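Long-range contacts in 5-formaminoimidazole-4-carboxamide-1-(beta)-D-ribofuranosyl 5'-monophosphate synthetase (Methanocaldococcus jannaschii, PDB 2R7K), which catalyses the ATP- and formate-dependent formylation of AICAR to FAICAR in purine biosynthesis, without using folates: residues T28-L33 with F58-K63; I154-G159 with H197-V202. One frame throughout, in Å; residues are numbered along the deposited sequence.

The two contacts belong to different parts of the chain and do not touch: their centres are 35 Å apart, on opposite sides of the chain's centre, and their nearest atoms are about 20 Å apart. Interaction 1 is a helix-to-loop contact in the N-terminal parallel-sheet region, with the side chain of Leu30 about 11 Å from bound aminoimidazole carboxamide ribonucleotide. Interaction 2 joins two strands in the ATP-grasp region and holds the ATP analogue directly; the side chain of Lys156 is about 12 Å from a bound aminoimidazole carboxamide ribonucleotide. Interaction 1 thus lies near the AICAR site without reaching the ligand, whereas interaction 2 forms part of the ATP site.

Interaction 1: T28-L33 with F58-K63; sequences TSLHIL and FKVADK
Leu30 spreads both methyls against the Phe58 ring, with CD2 3.9 Å from Phe58 CD2 and CD1 4.0 Å from Phe58 CE2. The approach is oblique to the ring, and the two side chains cross at about a right angle. The same CD2 also reaches Val60 CG2, at 4.1 Å, while Val60 CG1 lies against the carbonyl O of Leu30, so the valine covers both the side chain and the backbone of this turn. One helical turn on, Leu33 presses its CB to within 3.8 Å of Val60 CB and 3.5 Å of Val60 O; its CD1 goes on past Val60 CG2 to the methyl of Ala61, at 4.3 Å. With CG anti to its carbonyl carbon (chi1 -64°), Leu33 directs its branch along the loop to these two residues. No hydrogen bond crosses the contact, and all five touching residues are buried, so it is held by apolar packing. An alanine in place of Leu30 would lack both methyls, which would probably open a gap beside Phe58 and leave the ring freer to shift.

In the fold, the start of helix 29-38 packs here on the loop that leads from helix 53-57 into strand 63-66, outermost of the chain's own parallel, Rossmann-like alpha/beta sheet. The loop is set in place by Thr43, whose OG1 is hydrogen-bonded to Val60 O and Asp62 N, and by the salt bridge from Asp62 to Lys37. Leu33 also rests on Thr23, Thr43 and Cys45 of the neighbouring strands. Beyond Leu30 and Phe58 lies a second subunit: its Glu265 accepts hydrogen bonds from Leu30 N and Ser29 OG, and its Tyr332 ring meets that of Phe58 with the planes at about 45°.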
ATOM      1  N   THR A  28       0.055  26.541  -3.620  1.00 37.06           N
ATOM      2  CA  THR A  28      -0.254  25.115  -3.709  1.00 30.12           C
ATOM      3  C   THR A  28       1.026  24.269  -3.795  1.00 36.08           C
ATOM      4  O   THR A  28       0.988  23.101  -4.177  1.00 35.96           O
ATOM      5  CB  THR A  28      -1.137  24.829  -4.937  1.00 38.23           C
ATOM      6  OG1 THR A  28      -0.653  25.585  -6.058  1.00 31.69           O
ATOM      7  CG2 THR A  28      -2.587  25.224  -4.658  1.00 36.06           C
ATOM      8  N   SER A  29       2.162  24.857  -3.433  1.00 34.20           N
ATOM      9  CA  SER A  29       3.446  24.213  -3.673  1.00 39.90           C
ATOM     10  C   SER A  29       3.639  22.907  -2.887  1.00 38.28           C
ATOM     11  O   SER A  29       4.368  22.021  -3.326  1.00 40.15           O
ATOM     12  CB  SER A  29       4.597  25.183  -3.411  1.00 27.73           C
ATOM     13  OG  SER A  29       4.737  25.431  -2.027  1.00 38.55           O
ATOM     14  N   LEU A  30       2.985  22.781  -1.739  1.00 38.38           N
ATOM     15  CA  LEU A  30       3.166  21.587  -0.909  1.00 31.94           C
ATOM     16  C   LEU A  30       2.856  20.292  -1.642  1.00 31.58           C
ATOM     17  O   LEU A  30       3.630  19.348  -1.550  1.00 32.85           O
ATOM     18  CB  LEU A  30       2.370  21.668   0.386  1.00 28.73           C
ATOM     19  CG  LEU A  30       2.961  22.596   1.439  1.00 30.78           C
ATOM     20  CD1 LEU A  30       2.061  22.637   2.660  1.00 26.76           C
ATOM     21  CD2 LEU A  30       4.366  22.155   1.810  1.00 30.76           C
ATOM     22  N   HIS A  31       1.742  20.241  -2.368  1.00 22.51           N
ATOM     23  CA  HIS A  31       1.412  19.037  -3.137  1.00 28.29           C
ATOM     24  C   HIS A  31       1.957  19.033  -4.559  1.00 30.65           C
ATOM     25  O   HIS A  31       2.082  17.978  -5.173  1.00 31.31           O
ATOM     26  CB  HIS A  31      -0.088  18.725  -3.113  1.00 23.17           C
ATOM     27  CG  HIS A  31      -0.952  19.780  -3.725  1.00 30.49           C
ATOM     28  ND1 HIS A  31      -1.292  19.779  -5.061  1.00 34.65           N
ATOM     29  CD2 HIS A  31      -1.585  20.844  -3.176  1.00 27.80           C
ATOM     30  CE1 HIS A  31      -2.083  20.805  -5.313  1.00 30.03           C
ATOM     31  NE2 HIS A  31      -2.284  21.461  -4.183  1.00 30.13           N
ATOM     32  N   ILE A  32       2.280  20.209  -5.085  1.00 29.00           N
ATOM     33  CA  ILE A  32       3.045  20.286  -6.318  1.00 30.86           C
ATOM     34  C   ILE A  32       4.393  19.597  -6.103  1.00 34.50           C
ATOM     35  O   ILE A  32       4.844  18.821  -6.941  1.00 33.25           O
ATOM     36  CB  ILE A  32       3.304  21.752  -6.744  1.00 35.55           C
ATOM     37  CG1 ILE A  32       2.031  22.382  -7.318  1.00 32.52           C
ATOM     38  CG2 ILE A  32       4.461  21.829  -7.748  1.00 30.83           C
ATOM     39  CD1 ILE A  32       2.151  23.896  -7.576  1.00 30.82           C
ATOM     40  N   LEU A  33       5.024  19.889  -4.969  1.00 30.74           N
ATOM     41  CA  LEU A  33       6.343  19.350  -4.663  1.00 39.11           C
ATOM     42  C   LEU A  33       6.266  17.905  -4.171  1.00 38.21           C
ATOM     43  O   LEU A  33       7.013  17.046  -4.643  1.00 37.00           O
ATOM     44  CB  LEU A  33       7.072  20.240  -3.655  1.00 30.72           C
ATOM     45  CG  LEU A  33       7.394  21.654  -4.155  1.00 39.62           C
ATOM     46  CD1 LEU A  33       8.101  22.453  -3.078  1.00 34.44           C
ATOM     47  CD2 LEU A  33       8.218  21.627  -5.442  1.00 37.28           C
ATOM     48  N   PHE A  58       7.962  19.688   6.168  1.00 29.57           N
ATOM     49  CA  PHE A  58       7.180  18.705   5.422  1.00 36.63           C
ATOM     50  C   PHE A  58       8.082  17.920   4.459  1.00 38.57           C
ATOM     51  O   PHE A  58       7.654  16.935   3.869  1.00 35.28           O
ATOM     52  CB  PHE A  58       6.027  19.368   4.662  1.00 33.55           C
ATOM     53  CG  PHE A  58       4.814  19.669   5.515  1.00 32.13           C
ATOM     54  CD1 PHE A  58       4.211  18.675   6.268  1.00 30.94           C
ATOM     55  CD2 PHE A  58       4.259  20.941   5.530  1.00 35.69           C
ATOM     56  CE1 PHE A  58       3.085  18.945   7.038  1.00 32.22           C
ATOM     57  CE2 PHE A  58       3.132  21.219   6.297  1.00 27.82           C
ATOM     58  CZ  PHE A  58       2.546  20.222   7.051  1.00 29.46           C
ATOM     59  N   LYS A  59       9.317  18.394   4.296  1.00 37.96           N
ATOM     60  CA  LYS A  59      10.382  17.677   3.582  1.00 40.38           C
ATOM     61  C   LYS A  59      10.063  17.374   2.126  1.00 38.59           C
ATOM     62  O   LYS A  59      10.372  16.295   1.637  1.00 41.41           O
ATOM     63  CB  LYS A  59      10.757  16.387   4.319  1.00 42.69           C
ATOM     64  CG  LYS A  59      11.042  16.595   5.805  1.00 53.71           C
ATOM     65  CD  LYS A  59      12.177  15.718   6.309  1.00 69.08           C
ATOM     66  CE  LYS A  59      13.513  16.465   6.323  1.00 75.05           C
ATOM     67  NZ  LYS A  59      14.056  16.724   4.956  1.00 76.75           N
ATOM     68  N   VAL A  60       9.461  18.340   1.438  1.00 37.53           N
ATOM     69  CA  VAL A  60       8.975  18.139   0.080  1.00 30.95           C
ATOM     70  C   VAL A  60       9.916  18.711  -0.960  1.00 33.21           C
ATOM     71  O   VAL A  60       9.696  18.544  -2.161  1.00 34.87           O
ATOM     72  CB  VAL A  60       7.569  18.776  -0.134  1.00 35.37           C
ATOM     73  CG1 VAL A  60       6.509  18.033   0.660  1.00 34.89           C
ATOM     74  CG2 VAL A  60       7.580  20.262   0.215  1.00 32.35           C
ATOM     75  N   ALA A  61      10.953  19.402  -0.501  1.00 35.27           N
ATOM     76  CA  ALA A  61      11.862  20.080  -1.412  1.00 40.23           C
ATOM     77  C   ALA A  61      13.264  19.517  -1.265  1.00 40.55           C
ATOM     78  O   ALA A  61      13.795  19.429  -0.159  1.00 36.02           O
ATOM     79  CB  ALA A  61      11.860  21.575  -1.154  1.00 45.91           C
ATOM     80  N   ASP A  62      13.858  19.121  -2.383  1.00 37.49           N
ATOM     81  CA  ASP A  62      15.210  18.597  -2.356  1.00 38.38           C
ATOM     82  C   ASP A  62      16.215  19.744  -2.418  1.00 41.79           C
ATOM     83  O   ASP A  62      17.248  19.708  -1.750  1.00 43.86           O
ATOM     84  CB  ASP A  62      15.429  17.617  -3.511  1.00 37.53           C
ATOM     85  CG  ASP A  62      14.579  16.355  -3.386  1.00 35.89           C
ATOM     86  OD1 ASP A  62      14.315  15.906  -2.247  1.00 36.40           O
ATOM     87  OD2 ASP A  62      14.185  15.806  -4.438  1.00 42.32           O
ATOM     88  N   LYS A  63      15.907  20.764  -3.215  1.00 45.38           N
ATOM     89  CA  LYS A  63      16.787  21.925  -3.332  1.00 48.28           C
ATOM     90  C   LYS A  63      16.026  23.227  -3.067  1.00 48.41           C
ATOM     91  O   LYS A  63      14.893  23.398  -3.517  1.00 47.79           O
ATOM     92  CB  LYS A  63      17.445  21.965  -4.715  1.00 54.39           C
ATOM     93  CG  LYS A  63      18.854  22.578  -4.731  1.00 68.17           C
ATOM     94  CD  LYS A  63      18.838  24.102  -4.873  1.00 70.93           C
ATOM     95  CE  LYS A  63      20.253  24.685  -4.975  1.00 69.96           C
ATOM     96  NZ  LYS A  63      21.033  24.545  -3.705  1.00 77.10           N
TER

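Interaction 2: I154-G159 with H197-V202; sequences IVKFPG and HIEEYV. With ACP (phosphomethylphosphonic acid adenylate ester), chain E.
Lys156 and Glu199 project from the same face of two antiparallel strands, their side chains slanting across each other until NZ comes 2.8 Å from Glu199 OE2 in a salt bridge. The ammonium reaches the carboxylate from above its plane, 64° out of it. Extended beyond CG, the lysine chain carries NZ to two further acceptors on the ATP analogue, O1A of the alpha-phosphate at 2.8 Å and adenine N7 at 2.9 Å. Glu199 OE2 is shared in turn, accepting adenine N6 at 2.8 Å, so one carboxylate oxygen joins lysine and base. Glu199 CG sits between the backbone N and the carbonyl carbon (chi1 57°), which lays the glutamate alongside Ile154, CG 3.7 Å from Ile154 CG2. The isoleucine's CG2 and CD1 in turn lie against the base, while its CB meets Tyr201 CD1 obliquely. The C2 end of the adenine comes over one face of the Tyr201 ring, C2 above the ring centre and 3.6 Å from its plane, with the base inclined to the ring.

Beneath these groups the backbones pair through Ile154 with Glu199 and Lys156 with His197, both hydrogen-bonded pairs, around the non-hydrogen-bonded pair Val155 and Ile198. The bond from Lys156 N to His197 O is nearly straight, 171° at the hydrogen. Val155 and Ile198 lie side by side on the other face, CG1 to CG1 at 4.0 Å. At the end of the strand, Glu200 O accepts adenine N6, and just beyond it Val202 N donates to N1. Tyr166, Glu230 and Gln297 add bonds to the nucleotide, as does Arg238 of a fourth subunit. Strand-borne lysine and glutamate, with the backbone of Glu200 and Val202, which binds adenine N6 and N1, are characteristic of the ATP-grasp nucleotide site.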
ATOM      1  N   ILE A 154     -24.052  41.396  -6.080  1.00 37.44           N
ATOM      2  CA  ILE A 154     -22.800  41.533  -5.361  1.00 40.40           C
ATOM      3  C   ILE A 154     -21.942  42.519  -6.146  1.00 31.72           C
ATOM      4  O   ILE A 154     -21.980  42.540  -7.381  1.00 37.44           O
ATOM      5  CB  ILE A 154     -22.078  40.170  -5.179  1.00 37.56           C
ATOM      6  CG1 ILE A 154     -20.785  40.348  -4.382  1.00 35.11           C
ATOM      7  CG2 ILE A 154     -21.815  39.512  -6.535  1.00 30.05           C
ATOM      8  CD1 ILE A 154     -20.150  39.044  -3.930  1.00 43.11           C
ATOM      9  N   VAL A 155     -21.189  43.355  -5.442  1.00 35.98           N
ATOM     10  CA  VAL A 155     -20.379  44.358  -6.128  1.00 41.77           C
ATOM     11  C   VAL A 155     -18.900  44.214  -5.802  1.00 39.02           C
ATOM     12  O   VAL A 155     -18.501  44.239  -4.638  1.00 41.89           O
ATOM     13  CB  VAL A 155     -20.845  45.815  -5.834  1.00 38.77           C
ATOM     14  CG1 VAL A 155     -20.117  46.785  -6.755  1.00 41.63           C
ATOM     15  CG2 VAL A 155     -22.348  45.943  -6.032  1.00 36.21           C
ATOM     16  N   LYS A 156     -18.095  44.081  -6.850  1.00 49.62           N
ATOM     17  CA  LYS A 156     -16.674  43.816  -6.701  1.00 57.28           C
ATOM     18  C   LYS A 156     -15.810  44.990  -7.159  1.00 63.33           C
ATOM     19  O   LYS A 156     -15.977  45.508  -8.264  1.00 61.79           O
ATOM     20  CB  LYS A 156     -16.300  42.549  -7.473  1.00 52.94           C
ATOM     21  CG  LYS A 156     -17.102  41.331  -7.052  1.00 46.11           C
ATOM     22  CD  LYS A 156     -16.930  40.179  -8.021  1.00 41.83           C
ATOM     23  CE  LYS A 156     -17.706  38.956  -7.539  1.00 43.11           C
ATOM     24  NZ  LYS A 156     -17.749  37.858  -8.550  1.00 42.27           N
ATOM     25  N   PHE A 157     -14.886  45.397  -6.297  1.00 69.95           N
ATOM     26  CA  PHE A 157     -13.921  46.431  -6.632  1.00 80.39           C
ATOM     27  C   PHE A 157     -12.511  45.858  -6.532  1.00 87.49           C
ATOM     28  O   PHE A 157     -12.147  45.279  -5.505  1.00 85.95           O
ATOM     29  CB  PHE A 157     -14.047  47.618  -5.672  1.00 80.00           C
ATOM     30  CG  PHE A 157     -15.465  48.010  -5.360  1.00 80.69           C
ATOM     31  CD1 PHE A 157     -16.172  47.369  -4.354  1.00 81.66           C
ATOM     32  CD2 PHE A 157     -16.085  49.033  -6.059  1.00 82.31           C
ATOM     33  CE1 PHE A 157     -17.478  47.730  -4.063  1.00 83.04           C
ATOM     34  CE2 PHE A 157     -17.388  49.403  -5.771  1.00 82.94           C
ATOM     35  CZ  PHE A 157     -18.085  48.750  -4.773  1.00 82.43           C
ATOM     36  N   PRO A 158     -11.714  45.993  -7.605  1.00 96.15           N
ATOM     37  CA  PRO A 158     -10.282  45.716  -7.495  1.00101.49           C
ATOM     38  C   PRO A 158      -9.569  46.828  -6.715  1.00101.86           C
ATOM     39  O   PRO A 158      -8.953  47.710  -7.313  1.00102.89           O
ATOM     40  CB  PRO A 158      -9.808  45.694  -8.961  1.00100.98           C
ATOM     41  CG  PRO A 158     -11.062  45.672  -9.800  1.00100.09           C
ATOM     42  CD  PRO A 158     -12.098  46.368  -8.975  1.00 99.44           C
ATOM     43  N   GLY A 159      -9.665  46.781  -5.388  1.00102.36           N
ATOM     44  CA  GLY A 159      -9.064  47.800  -4.532  1.00101.84           C
ATOM     45  C   GLY A 159      -8.320  47.211  -3.348  1.00103.74           C
ATOM     46  O   GLY A 159      -7.335  46.492  -3.522  1.00104.88           O
ATOM     47  N   HIS A 197     -17.691  46.486 -10.338  0.50 61.60           N
ATOM     48  CA  HIS A 197     -18.305  45.446 -11.151  0.50 57.02           C
ATOM     49  C   HIS A 197     -19.517  44.897 -10.415  0.50 52.57           C
ATOM     50  O   HIS A 197     -19.400  44.376  -9.307  0.50 50.08           O
ATOM     51  CB  HIS A 197     -17.312  44.322 -11.462  0.50 60.05           C
ATOM     52  CG  HIS A 197     -17.888  43.224 -12.305  0.50 58.11           C
ATOM     53  ND1 HIS A 197     -18.217  41.986 -11.794  0.50 58.58           N
ATOM     54  CD2 HIS A 197     -18.198  43.181 -13.623  0.50 60.22           C
ATOM     55  CE1 HIS A 197     -18.701  41.228 -12.761  0.50 57.17           C
ATOM     56  NE2 HIS A 197     -18.700  41.929 -13.881  0.50 60.12           N
ATOM     57  N   ILE A 198     -20.683  45.029 -11.037  1.00 50.56           N
ATOM     58  CA  ILE A 198     -21.933  44.620 -10.417  1.00 48.05           C
ATOM     59  C   ILE A 198     -22.471  43.398 -11.122  1.00 43.08           C
ATOM     60  O   ILE A 198     -22.641  43.409 -12.340  1.00 41.32           O
ATOM     61  CB  ILE A 198     -22.999  45.752 -10.519  1.00 52.37           C
ATOM     62  CG1 ILE A 198     -22.418  47.091 -10.047  1.00 52.43           C
ATOM     63  CG2 ILE A 198     -24.262  45.398  -9.737  1.00 42.41           C
ATOM     64  CD1 ILE A 198     -23.313  48.280 -10.338  1.00 53.36           C
ATOM     65  N   GLU A 199     -22.747  42.341 -10.365  1.00 37.77           N
ATOM     66  CA  GLU A 199     -23.380  41.173 -10.957  1.00 35.48           C
ATOM     67  C   GLU A 199     -24.443  40.555 -10.068  1.00 32.98           C
ATOM     68  O   GLU A 199     -24.449  40.733  -8.850  1.00 37.64           O
ATOM     69  CB  GLU A 199     -22.338  40.112 -11.361  1.00 41.70           C
ATOM     70  CG  GLU A 199     -21.441  39.617 -10.227  1.00 41.65           C
ATOM     71  CD  GLU A 199     -20.545  38.458 -10.654  1.00 45.16           C
ATOM     72  OE1 GLU A 199     -20.114  38.430 -11.829  1.00 51.42           O
ATOM     73  OE2 GLU A 199     -20.272  37.572  -9.815  1.00 44.32           O
ATOM     74  N   GLU A 200     -25.343  39.820 -10.699  1.00 32.76           N
ATOM     75  CA  GLU A 200     -26.336  39.047  -9.985  1.00 35.20           C
ATOM     76  C   GLU A 200     -25.716  38.315  -8.794  1.00 40.25           C
ATOM     77  O   GLU A 200     -24.674  37.677  -8.919  1.00 41.10           O
ATOM     78  CB  GLU A 200     -26.958  38.047 -10.950  1.00 34.73           C
ATOM     79  CG  GLU A 200     -27.853  37.008 -10.314  1.00 38.61           C
ATOM     80  CD  GLU A 200     -28.391  36.037 -11.336  1.00 46.85           C
ATOM     81  OE1 GLU A 200     -27.861  36.012 -12.474  1.00 46.56           O
ATOM     82  OE2 GLU A 200     -29.348  35.305 -11.006  1.00 55.18           O
ATOM     83  N   TYR A 201     -26.344  38.423  -7.632  1.00 40.37           N
ATOM     84  CA  TYR A 201     -25.914  37.640  -6.489  1.00 33.89           C
ATOM     85  C   TYR A 201     -26.571  36.266  -6.624  1.00 42.79           C
ATOM     86  O   TYR A 201     -27.804  36.147  -6.580  1.00 33.48           O
ATOM     87  CB  TYR A 201     -26.296  38.319  -5.172  1.00 36.07           C
ATOM     88  CG  TYR A 201     -25.722  37.629  -3.955  1.00 36.74           C
ATOM     89  CD1 TYR A 201     -24.607  38.139  -3.305  1.00 34.07           C
ATOM     90  CD2 TYR A 201     -26.289  36.456  -3.463  1.00 32.16           C
ATOM     91  CE1 TYR A 201     -24.069  37.504  -2.195  1.00 38.06           C
ATOM     92  CE2 TYR A 201     -25.761  35.809  -2.352  1.00 31.51           C
ATOM     93  CZ  TYR A 201     -24.649  36.337  -1.723  1.00 39.09           C
ATOM     94  OH  TYR A 201     -24.120  35.708  -0.616  1.00 37.65           O
ATOM     95  N   VAL A 202     -25.753  35.234  -6.835  1.00 38.14           N
ATOM     96  CA  VAL A 202     -26.281  33.878  -6.990  1.00 35.33           C
ATOM     97  C   VAL A 202     -26.416  33.212  -5.627  1.00 32.50           C
ATOM     98  O   VAL A 202     -25.470  33.179  -4.846  1.00 35.73           O
ATOM     99  CB  VAL A 202     -25.423  33.020  -7.958  1.00 42.22           C
ATOM    100  CG1 VAL A 202     -25.969  31.590  -8.054  1.00 40.00           C
ATOM    101  CG2 VAL A 202     -25.391  33.663  -9.341  1.00 39.88           C
TER
HETATM  102  PG  ACP E 400      -9.704  35.893  -4.722  1.00 82.19           P
HETATM  103  O1G ACP E 400      -9.163  36.993  -3.838  1.00 83.07           O
HETATM  104  O2G ACP E 400      -8.933  35.719  -6.011  1.00 80.72           O
HETATM  105  O3G ACP E 400      -9.969  34.599  -3.983  1.00 84.48           O
HETATM  106  PB  ACP E 400     -11.971  35.448  -6.590  1.00 69.14           P
HETATM  107  O1B ACP E 400     -11.501  34.028  -6.379  1.00 72.71           O
HETATM  108  O2B ACP E 400     -11.634  36.109  -7.909  1.00 69.65           O
HETATM  109  C3B ACP E 400     -11.339  36.475  -5.235  1.00 73.08           C
HETATM  110  PA  ACP E 400     -14.532  36.690  -6.410  1.00 43.50           P
HETATM  111  O1A ACP E 400     -15.293  36.748  -7.708  1.00 43.10           O
HETATM  112  O2A ACP E 400     -13.785  37.888  -5.884  1.00 46.26           O
HETATM  113  O3A ACP E 400     -13.577  35.390  -6.476  1.00 57.80           O
HETATM  114  O5' ACP E 400     -15.564  36.251  -5.270  1.00 42.97           O
HETATM  115  C5' ACP E 400     -15.191  36.339  -3.903  1.00 36.77           C
HETATM  116  C4' ACP E 400     -16.248  35.564  -3.148  1.00 41.13           C
HETATM  117  O4' ACP E 400     -17.502  36.250  -3.238  1.00 39.22           O
HETATM  118  C3' ACP E 400     -16.492  34.199  -3.771  1.00 37.53           C
HETATM  119  O3' ACP E 400     -15.613  33.190  -3.255  1.00 42.27           O
HETATM  120  C2' ACP E 400     -17.941  33.932  -3.425  1.00 41.93           C
HETATM  121  O2' ACP E 400     -18.009  33.353  -2.123  1.00 42.84           O
HETATM  122  C1' ACP E 400     -18.574  35.322  -3.400  1.00 34.38           C
HETATM  123  N9  ACP E 400     -19.202  35.589  -4.711  1.00 33.81           N
HETATM  124  C8  ACP E 400     -18.534  35.967  -5.818  1.00 31.03           C
HETATM  125  N7  ACP E 400     -19.377  36.125  -6.865  1.00 33.89           N
HETATM  126  C5  ACP E 400     -20.619  35.849  -6.423  1.00 33.30           C
HETATM  127  C6  ACP E 400     -21.974  35.841  -7.011  1.00 31.22           C
HETATM  128  N6  ACP E 400     -22.171  36.151  -8.314  1.00 34.99           N
HETATM  129  N1  ACP E 400     -23.003  35.496  -6.209  1.00 36.47           N
HETATM  130  C2  ACP E 400     -22.822  35.183  -4.909  1.00 34.20           C
HETATM  131  N3  ACP E 400     -21.616  35.175  -4.307  1.00 35.61           N
HETATM  132  C4  ACP E 400     -20.497  35.487  -5.004  1.00 28.69           C